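PDB 2I9W: SEC-C motif domain protein from Psychrobacter arcticus, which is of unknown function but binds two zinc ions through cysteine clusters that accompany a central NTF2-like, cystatin-type domain. Local coordinates for residues Asp51-Leu56 / Arg113-Glu118. Numbering follows the deposited sequence.
Sequences DTAEHL and RHAQVE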
loop_
_atom_site.group_PDB
_atom_site.type_symbol
_atom_site.label_atom_id
_atom_site.label_comp_id
_atom_site.label_asym_id
_atom_site.label_seq_id
_atom_site.Cartn_x
_atom_site.Cartn_y
_atom_site.Cartn_z
ATOM N N ASP A 51 -11.177 -1.576 0.530
ATOM C CA ASP A 51 -12.012 -2.503 -0.235
ATOM C C ASP A 51 -11.316 -3.059 -1.492
ATOM O O ASP A 51 -11.601 -4.186 -1.935
ATOM C CB ASP A 51 -13.332 -1.806 -0.600
ATOM C CG ASP A 51 -14.382 -2.776 -1.165
ATOM N N THR A 52 -10.355 -2.310 -2.032
ATOM C CA THR A 52 -9.690 -2.698 -3.264
ATOM C C THR A 52 -8.185 -2.485 -3.091
ATOM O O THR A 52 -7.785 -1.736 -2.193
ATOM C CB THR A 52 -10.200 -1.858 -4.452
ATOM O OG1 THR A 52 -9.619 -0.562 -4.402
ATOM C CG2 THR A 52 -11.751 -1.761 -4.484
ATOM N N ALA A 53 -7.366 -3.092 -3.960
ATOM C CA ALA A 53 -5.907 -2.844 -3.963
ATOM C C ALA A 53 -5.530 -1.360 -4.227
ATOM O O ALA A 53 -4.607 -0.815 -3.611
ATOM C CB ALA A 53 -5.225 -3.784 -4.975
ATOM N N GLU A 54 -6.282 -0.705 -5.110
ATOM C CA GLU A 54 -6.041 0.707 -5.402
ATOM C C GLU A 54 -6.248 1.546 -4.127
ATOM O O GLU A 54 -5.410 2.383 -3.775
ATOM C CB GLU A 54 -6.892 1.251 -6.561
ATOM C CG GLU A 54 -6.644 2.774 -6.672
ATOM C CD GLU A 54 -7.517 3.465 -7.645
ATOM O OE1 GLU A 54 -8.067 2.784 -8.536
ATOM O OE2 GLU A 54 -7.623 4.709 -7.515
ATOM N N HIS A 55 -7.328 1.267 -3.413
ATOM C CA HIS A 55 -7.598 1.958 -2.182
ATOM C C HIS A 55 -6.531 1.636 -1.148
ATOM O O HIS A 55 -6.035 2.536 -0.470
ATOM C CB HIS A 55 -8.988 1.587 -1.723
ATOM C CG HIS A 55 -9.494 2.433 -0.617
ATOM N ND1 HIS A 55 -10.677 2.166 0.033
ATOM C CD2 HIS A 55 -8.976 3.541 -0.034
ATOM C CE1 HIS A 55 -10.880 3.092 0.952
ATOM N NE2 HIS A 55 -9.857 3.928 0.941
ATOM N N LEU A 56 -6.107 0.364 -1.045
ATOM C CA LEU A 56 -5.002 0.074 -0.134
ATOM C C LEU A 56 -3.714 0.861 -0.448
ATOM O O LEU A 56 -3.098 1.453 0.446
ATOM C CB LEU A 56 -4.702 -1.433 -0.050
ATOM C CG LEU A 56 -3.694 -1.853 1.051
ATOM C CD1 LEU A 56 -4.310 -1.631 2.476
ATOM C CD2 LEU A 56 -3.182 -3.277 0.861
ATOM N N ARG A 113 -6.729 -14.177 -7.053
ATOM C CA ARG A 113 -6.474 -13.590 -5.730
ATOM C C ARG A 113 -5.518 -12.401 -5.719
ATOM O O ARG A 113 -5.154 -11.899 -4.622
ATOM C CB ARG A 113 -6.007 -14.675 -4.776
ATOM C CG ARG A 113 -4.743 -15.364 -5.188
ATOM C CD ARG A 113 -4.522 -16.705 -4.401
ATOM N NE ARG A 113 -5.698 -17.556 -4.134
ATOM C CZ ARG A 113 -6.115 -18.627 -4.833
ATOM N NH1 ARG A 113 -5.546 -19.050 -5.973
ATOM N NH2 ARG A 113 -7.186 -19.275 -4.399
ATOM N N HIS A 114 -5.094 -11.936 -6.894
ATOM C CA HIS A 114 -4.181 -10.787 -6.970
ATOM C C HIS A 114 -4.691 -9.612 -7.777
ATOM O O HIS A 114 -5.534 -9.753 -8.663
ATOM C CB HIS A 114 -2.877 -11.173 -7.616
ATOM C CG HIS A 114 -2.147 -12.226 -6.886
ATOM N ND1 HIS A 114 -2.325 -13.560 -7.166
ATOM C CD2 HIS A 114 -1.228 -12.157 -5.901
ATOM C CE1 HIS A 114 -1.562 -14.271 -6.361
ATOM N NE2 HIS A 114 -0.864 -13.448 -5.606
ATOM N N ALA A 115 -4.121 -8.452 -7.463
ATOM C CA ALA A 115 -4.431 -7.219 -8.152
ATOM C C ALA A 115 -3.113 -6.454 -8.277
ATOM O O ALA A 115 -2.190 -6.636 -7.480
ATOM C CB ALA A 115 -5.478 -6.424 -7.367
ATOM N N GLN A 116 -3.062 -5.588 -9.267
ATOM C CA GLN A 116 -1.998 -4.645 -9.431
ATOM C C GLN A 116 -2.533 -3.196 -9.492
ATOM O O GLN A 116 -3.650 -2.918 -9.865
ATOM C CB GLN A 116 -1.156 -4.973 -10.668
ATOM C CG GLN A 116 -0.044 -5.956 -10.380
ATOM C CD GLN A 116 0.751 -6.425 -11.577
ATOM O OE1 GLN A 116 0.399 -6.192 -12.734
ATOM N NE2 GLN A 116 1.828 -7.158 -11.294
ATOM N N VAL A 117 -1.654 -2.297 -9.103
ATOM C CA VAL A 117 -1.845 -0.846 -9.145
ATOM C C VAL A 117 -0.522 -0.274 -9.658
ATOM O O VAL A 117 0.557 -0.510 -9.060
ATOM C CB VAL A 117 -2.101 -0.253 -7.744
ATOM C CG1 VAL A 117 -2.335 1.271 -7.817
ATOM C CG2 VAL A 117 -3.261 -0.993 -7.049
ATOM N N GLU A 118 -0.608 0.497 -10.742
ATOM C CA GLU A 118 0.524 1.231 -11.323
ATOM C C GLU A 118 0.330 2.681 -10.896
ATOM O O GLU A 118 -0.754 3.239 -11.058
ATOM C CB GLU A 118 0.501 1.134 -12.854
ATOM C CG GLU A 118 1.606 1.896 -13.552
ATOM C CD GLU A 118 1.522 1.914 -15.061
ATOM O OE1 GLU A 118 0.681 1.202 -15.658
ATOM O OE2 GLU A 118 2.310 2.682 -15.667
#
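Ala53 meets Ala115 methyl to methyl, CB to CB at 3.6 Å, bringing the first turn of helix 53-66 onto strand 114-125; the two CA atoms lie 6.2 Å apart. Val117, two residues along the strand and on the same face, supplies the other apolar contact. Its CG1 is anti to the backbone N (chi1 -179°), which leaves CG2 beside that nitrogen and against the helix backbone. There CG2 packs against the peptide joining Ala53 and Glu54, 3.6 Å from both Ala53 C and Glu54 N. The same methyl reaches Ala53 CB at 4.0 Å. Glu54 CB comes within 4.3 Å of Val117 CG2. The helix lies on one face of the antiparallel sheet, as in the cystatin-like fold of this domain, which belongs to the NTF2-like clan, and here Phe138 and Trp151 of the next two strands extend the apolar floor around the alanines. No hydrogen bond crosses between the two segments. Thr52 is the N-cap residue, its OG1 accepting from His55 N at 3.1 Å in a nearly straight bond (167°), while Thr52 O receives Leu56 N. Glu54 OE2 forms a salt bridge with Arg58 NE, one turn further along the helix.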